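Synaptonemal complex protein 2 (Mus musculus, PDB 5IWZ) is a major component of the axial and lateral elements of synaptonemal complexes and is required for normal meiotic chromosome synapsis and fertility. Local coordinates at residues K278-F290 / L304-H316. Sequence-based numbering, arbitrary orientation.
Sequences KRRVYTFPCLSAF and LEEFWIDFNLGSH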
loop_
_atom_site.group_PDB
_atom_site.type_symbol
_atom_site.label_atom_id
_atom_site.label_comp_id
_atom_site.label_asym_id
_atom_site.label_seq_id
_atom_site.Cartn_x
_atom_site.Cartn_y
_atom_site.Cartn_z
ATOM N N LYS A 278 13.122 -21.696 5.980
ATOM C CA LYS A 278 13.213 -20.779 4.860
ATOM C C LYS A 278 12.082 -19.756 4.833
ATOM O O LYS A 278 12.168 -18.786 4.070
ATOM C CB LYS A 278 13.220 -21.568 3.544
ATOM C CG LYS A 278 14.590 -22.008 3.075
ATOM C CD LYS A 278 15.396 -20.782 2.649
ATOM C CE LYS A 278 15.791 -20.861 1.171
ATOM N NZ LYS A 278 16.881 -19.917 0.801
ATOM N N ARG A 279 11.027 -19.953 5.627
ATOM C CA ARG A 279 9.894 -19.036 5.589
ATOM C C ARG A 279 10.329 -17.646 6.034
ATOM O O ARG A 279 11.297 -17.476 6.782
ATOM C CB ARG A 279 8.750 -19.527 6.481
ATOM C CG ARG A 279 8.981 -19.316 7.973
ATOM C CD ARG A 279 8.514 -20.530 8.762
ATOM N NE ARG A 279 7.074 -20.589 8.927
ATOM C CZ ARG A 279 6.449 -21.528 9.628
ATOM N NH1 ARG A 279 7.142 -22.507 10.198
ATOM N NH2 ARG A 279 5.132 -21.490 9.740
ATOM N N ARG A 280 9.600 -16.644 5.555
ATOM C CA ARG A 280 9.849 -15.269 5.938
ATOM C C ARG A 280 8.660 -14.640 6.649
ATOM O O ARG A 280 8.692 -13.433 6.939
ATOM C CB ARG A 280 10.240 -14.451 4.696
ATOM C CG ARG A 280 11.423 -15.002 3.929
ATOM C CD ARG A 280 12.734 -14.840 4.670
ATOM N NE ARG A 280 13.104 -13.432 4.809
ATOM C CZ ARG A 280 14.032 -12.990 5.651
ATOM N NH1 ARG A 280 14.681 -13.847 6.429
ATOM N NH2 ARG A 280 14.303 -11.694 5.725
ATOM N N VAL A 281 7.612 -15.420 6.923
ATOM C CA VAL A 281 6.483 -15.006 7.749
ATOM C C VAL A 281 6.219 -16.124 8.753
ATOM O O VAL A 281 5.934 -17.256 8.352
ATOM C CB VAL A 281 5.221 -14.726 6.918
ATOM C CG1 VAL A 281 4.057 -14.407 7.831
ATOM C CG2 VAL A 281 5.459 -13.573 5.943
ATOM N N TYR A 282 6.308 -15.806 10.046
ATOM C CA TYR A 282 5.977 -16.721 11.124
ATOM C C TYR A 282 4.627 -16.324 11.686
ATOM O O TYR A 282 4.464 -15.202 12.187
ATOM C CB TYR A 282 7.037 -16.684 12.225
ATOM C CG TYR A 282 8.227 -17.561 11.946
ATOM C CD1 TYR A 282 8.292 -18.862 12.437
ATOM C CD2 TYR A 282 9.285 -17.091 11.190
ATOM C CE1 TYR A 282 9.388 -19.675 12.171
ATOM C CE2 TYR A 282 10.381 -17.895 10.918
ATOM C CZ TYR A 282 10.426 -19.187 11.409
ATOM O OH TYR A 282 11.525 -19.972 11.133
ATOM N N THR A 283 3.668 -17.240 11.614
ATOM C CA THR A 283 2.316 -17.018 12.117
ATOM C C THR A 283 2.064 -17.890 13.349
ATOM O O THR A 283 2.145 -19.114 13.266
ATOM C CB THR A 283 1.301 -17.321 11.022
ATOM O OG1 THR A 283 1.477 -16.381 9.954
ATOM C CG2 THR A 283 -0.101 -17.219 11.561
ATOM N N PHE A 284 1.759 -17.250 14.506
ATOM C CA PHE A 284 1.467 -17.991 15.728
ATOM C C PHE A 284 0.024 -17.770 16.156
ATOM O O PHE A 284 -0.479 -16.644 16.062
ATOM C CB PHE A 284 2.376 -17.566 16.901
ATOM C CG PHE A 284 3.824 -17.938 16.724
ATOM C CD1 PHE A 284 4.203 -19.255 16.595
ATOM C CD2 PHE A 284 4.804 -16.961 16.695
ATOM C CE1 PHE A 284 5.534 -19.601 16.436
ATOM C CE2 PHE A 284 6.140 -17.298 16.537
ATOM C CZ PHE A 284 6.501 -18.623 16.408
ATOM N N PRO A 285 -0.650 -18.795 16.677
ATOM C CA PRO A 285 -1.914 -18.547 17.365
ATOM C C PRO A 285 -1.650 -17.835 18.675
ATOM O O PRO A 285 -0.614 -18.021 19.322
ATOM C CB PRO A 285 -2.487 -19.955 17.585
ATOM C CG PRO A 285 -1.287 -20.835 17.668
ATOM C CD PRO A 285 -0.232 -20.208 16.772
ATOM N N CYS A 286 -2.585 -16.976 19.044
ATOM C CA CYS A 286 -2.448 -16.108 20.201
ATOM C C CYS A 286 -3.647 -16.307 21.124
ATOM O O CYS A 286 -4.779 -16.484 20.658
ATOM C CB CYS A 286 -2.344 -14.650 19.755
ATOM S SG CYS A 286 -2.368 -13.424 21.065
ATOM N N LEU A 287 -3.388 -16.306 22.429
ATOM C CA LEU A 287 -4.446 -16.573 23.400
ATOM C C LEU A 287 -5.313 -15.341 23.636
ATOM O O LEU A 287 -6.541 -15.452 23.703
ATOM C CB LEU A 287 -3.832 -17.049 24.725
ATOM C CG LEU A 287 -2.940 -18.288 24.581
ATOM C CD1 LEU A 287 -2.154 -18.554 25.870
ATOM C CD2 LEU A 287 -3.796 -19.525 24.194
ATOM N N SER A 288 -4.688 -14.170 23.778
ATOM C CA SER A 288 -5.356 -12.891 23.996
ATOM C C SER A 288 -4.346 -11.763 23.800
ATOM O O SER A 288 -3.142 -11.937 24.027
ATOM C CB SER A 288 -5.981 -12.806 25.398
ATOM O OG SER A 288 -4.997 -12.984 26.394
ATOM N N ALA A 289 -4.847 -10.606 23.367
ATOM C CA ALA A 289 -4.016 -9.438 23.122
ATOM C C ALA A 289 -4.630 -8.241 23.821
ATOM O O ALA A 289 -5.853 -8.158 23.949
ATOM C CB ALA A 289 -3.865 -9.158 21.623
ATOM N N PHE A 290 -3.761 -7.332 24.297
ATOM C CA PHE A 290 -4.134 -6.137 25.052
ATOM C C PHE A 290 -3.378 -4.905 24.553
ATOM O O PHE A 290 -2.176 -4.968 24.282
ATOM C CB PHE A 290 -3.846 -6.303 26.555
ATOM C CG PHE A 290 -4.734 -7.310 27.223
ATOM C CD1 PHE A 290 -5.816 -6.899 27.982
ATOM C CD2 PHE A 290 -4.517 -8.674 27.053
ATOM C CE1 PHE A 290 -6.656 -7.831 28.580
ATOM C CE2 PHE A 290 -5.355 -9.613 27.652
ATOM C CZ PHE A 290 -6.423 -9.192 28.416
ATOM N N LEU A 304 -11.869 -19.321 11.044
ATOM C CA LEU A 304 -10.510 -18.774 11.105
ATOM C C LEU A 304 -10.335 -19.677 12.322
ATOM O O LEU A 304 -11.111 -19.601 13.283
ATOM C CB LEU A 304 -10.736 -17.312 11.522
ATOM N N GLU A 305 -9.326 -20.551 12.286
ATOM C CA GLU A 305 -9.188 -21.549 13.341
ATOM C C GLU A 305 -8.691 -20.928 14.638
ATOM O O GLU A 305 -8.985 -21.445 15.724
ATOM C CB GLU A 305 -8.245 -22.666 12.890
ATOM N N GLU A 306 -7.949 -19.825 14.544
ATOM C CA GLU A 306 -7.258 -19.244 15.680
ATOM C C GLU A 306 -7.190 -17.731 15.507
ATOM O O GLU A 306 -7.435 -17.196 14.425
ATOM C CB GLU A 306 -5.839 -19.811 15.822
ATOM C CG GLU A 306 -5.754 -21.315 15.982
ATOM C CD GLU A 306 -6.045 -21.783 17.398
ATOM O OE1 GLU A 306 -6.252 -20.941 18.298
ATOM O OE2 GLU A 306 -6.069 -23.008 17.611
ATOM N N PHE A 307 -6.851 -17.057 16.599
ATOM C CA PHE A 307 -6.476 -15.641 16.628
ATOM C C PHE A 307 -5.015 -15.572 16.196
ATOM O O PHE A 307 -4.116 -15.895 16.974
ATOM C CB PHE A 307 -6.698 -15.096 18.035
ATOM C CG PHE A 307 -6.275 -13.665 18.243
ATOM C CD1 PHE A 307 -6.346 -12.731 17.221
ATOM C CD2 PHE A 307 -5.830 -13.250 19.487
ATOM C CE1 PHE A 307 -5.968 -11.414 17.440
ATOM C CE2 PHE A 307 -5.450 -11.933 19.711
ATOM C CZ PHE A 307 -5.513 -11.013 18.679
ATOM N N TRP A 308 -4.770 -15.192 14.937
ATOM C CA TRP A 308 -3.441 -15.285 14.339
ATOM C C TRP A 308 -2.647 -13.986 14.512
ATOM O O TRP A 308 -3.196 -12.893 14.370
ATOM C CB TRP A 308 -3.561 -15.605 12.847
ATOM C CG TRP A 308 -4.233 -16.925 12.486
ATOM C CD1 TRP A 308 -5.378 -17.090 11.748
ATOM C CD2 TRP A 308 -3.773 -18.248 12.809
ATOM N NE1 TRP A 308 -5.661 -18.431 11.602
ATOM C CE2 TRP A 308 -4.696 -19.163 12.243
ATOM C CE3 TRP A 308 -2.679 -18.746 13.523
ATOM C CZ2 TRP A 308 -4.555 -20.548 12.365
ATOM C CZ3 TRP A 308 -2.543 -20.128 13.650
ATOM C CH2 TRP A 308 -3.478 -21.012 13.069
ATOM N N ILE A 309 -1.347 -14.116 14.802
ATOM C CA ILE A 309 -0.391 -13.009 14.828
ATOM C C ILE A 309 0.708 -13.330 13.819
ATOM O O ILE A 309 1.271 -14.431 13.848
ATOM C CB ILE A 309 0.235 -12.791 16.222
ATOM C CG1 ILE A 309 -0.823 -12.735 17.325
ATOM C CG2 ILE A 309 1.137 -11.531 16.227
ATOM C CD1 ILE A 309 -1.736 -11.520 17.300
ATOM N N ASP A 310 1.035 -12.364 12.954
ATOM C CA ASP A 310 1.988 -12.564 11.863
ATOM C C ASP A 310 3.264 -11.799 12.163
ATOM O O ASP A 310 3.225 -10.587 12.402
ATOM C CB ASP A 310 1.386 -12.123 10.533
ATOM C CG ASP A 310 0.172 -12.941 10.182
ATOM O OD1 ASP A 310 0.297 -14.187 10.154
ATOM O OD2 ASP A 310 -0.919 -12.355 10.032
ATOM N N PHE A 311 4.378 -12.522 12.191
ATOM C CA PHE A 311 5.704 -11.967 12.423
ATOM C C PHE A 311 6.391 -11.897 11.070
ATOM O O PHE A 311 6.704 -12.933 10.483
ATOM C CB PHE A 311 6.502 -12.841 13.392
ATOM C CG PHE A 311 5.996 -12.816 14.813
ATOM C CD1 PHE A 311 6.694 -12.123 15.804
ATOM C CD2 PHE A 311 4.844 -13.508 15.169
ATOM C CE1 PHE A 311 6.241 -12.105 17.123
ATOM C CE2 PHE A 311 4.393 -13.501 16.486
ATOM C CZ PHE A 311 5.087 -12.806 17.464
ATOM N N ASN A 312 6.639 -10.682 10.584
ATOM C CA ASN A 312 7.022 -10.453 9.188
ATOM C C ASN A 312 8.510 -10.148 9.092
ATOM O O ASN A 312 8.941 -9.028 9.367
ATOM C CB ASN A 312 6.183 -9.322 8.610
ATOM C CG ASN A 312 4.705 -9.652 8.634
ATOM O OD1 ASN A 312 4.267 -10.654 8.041
ATOM N ND2 ASN A 312 3.926 -8.834 9.347
ATOM N N LEU A 313 9.291 -11.147 8.665
ATOM C CA LEU A 313 10.746 -11.027 8.673
ATOM C C LEU A 313 11.258 -10.124 7.560
ATOM O O LEU A 313 12.344 -9.542 7.682
ATOM C CB LEU A 313 11.388 -12.409 8.547
ATOM C CG LEU A 313 11.538 -13.291 9.784
ATOM C CD1 LEU A 313 10.256 -13.341 10.629
ATOM C CD2 LEU A 313 11.948 -14.703 9.325
ATOM N N GLY A 314 10.511 -9.988 6.472
ATOM C CA GLY A 314 10.950 -9.088 5.421
ATOM C C GLY A 314 10.735 -7.633 5.787
ATOM O O GLY A 314 11.613 -6.789 5.580
ATOM N N SER A 315 9.569 -7.319 6.335
ATOM C CA SER A 315 9.200 -5.946 6.626
ATOM C C SER A 315 9.496 -5.539 8.059
ATOM O O SER A 315 9.299 -4.368 8.405
ATOM C CB SER A 315 7.717 -5.749 6.332
ATOM O OG SER A 315 6.966 -6.714 7.042
ATOM N N HIS A 316 9.939 -6.471 8.899
ATOM C CA HIS A 316 10.272 -6.191 10.299
ATOM C C HIS A 316 9.091 -5.553 11.015
ATOM O O HIS A 316 9.204 -4.516 11.669
ATOM C CB HIS A 316 11.535 -5.332 10.402
ATOM C CG HIS A 316 12.769 -6.066 9.985
ATOM N ND1 HIS A 316 13.582 -6.719 10.884
ATOM C CD2 HIS A 316 13.289 -6.316 8.757
ATOM C CE1 HIS A 316 14.571 -7.306 10.232
ATOM N NE2 HIS A 316 14.414 -7.081 8.940
#
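The edge of the Phe284 ring points at the face of Phe311, an offset edge-to-face pair with centroids 5.5 Å apart and planes at 72°. The pair sits on one face of an antiparallel ladder joining strands 281-285 and 308-312, where Phe284 lies opposite Ile309 and Tyr282 opposite Phe311; both of these are hydrogen-bonded pairs. Beyond the end of the ladder, Leu313 brings CD2 to the rim of the Tyr282 ring, 3.9 Å from CE2, and its CB lies over the centre of the Arg280 guanidinium. Val386 of helix 383-390 covers Tyr282, Phe284 and Phe311.

The other face is more polar. Thr283 and Asp310 run side by side, and OG1 donates a very short bond of 2.5 Å to OD1; Asp310 OD2 forms a salt bridge with Arg265 of helix 260-274. Thr283 CG2 meets CE3 of Trp308 at 3.6 Å, while Pro285 CD meets CZ3 of the same indole.

At the end of the ladder where 278-290 leaves and 304-316 enters, Phe307, with CG anti to its own N (chi1 176°), brings CE2 against both Cys286 SG and Ala289 CB, each 3.7 Å away. The sulfur sits obliquely to the ring, and the methyl lies at its edge. With an alanine here in place of Phe307, a gap would probably open beside Cys286 and Ala289, taking the aromatic ring away from the sulfur. Strand 281-285 is an outermost strand of a four-stranded antiparallel sheet, next to 308-312, and strand 288-291 passes into the second sheet, consistent with the two-sheet, PH-like architecture of the Spt16M-like domain.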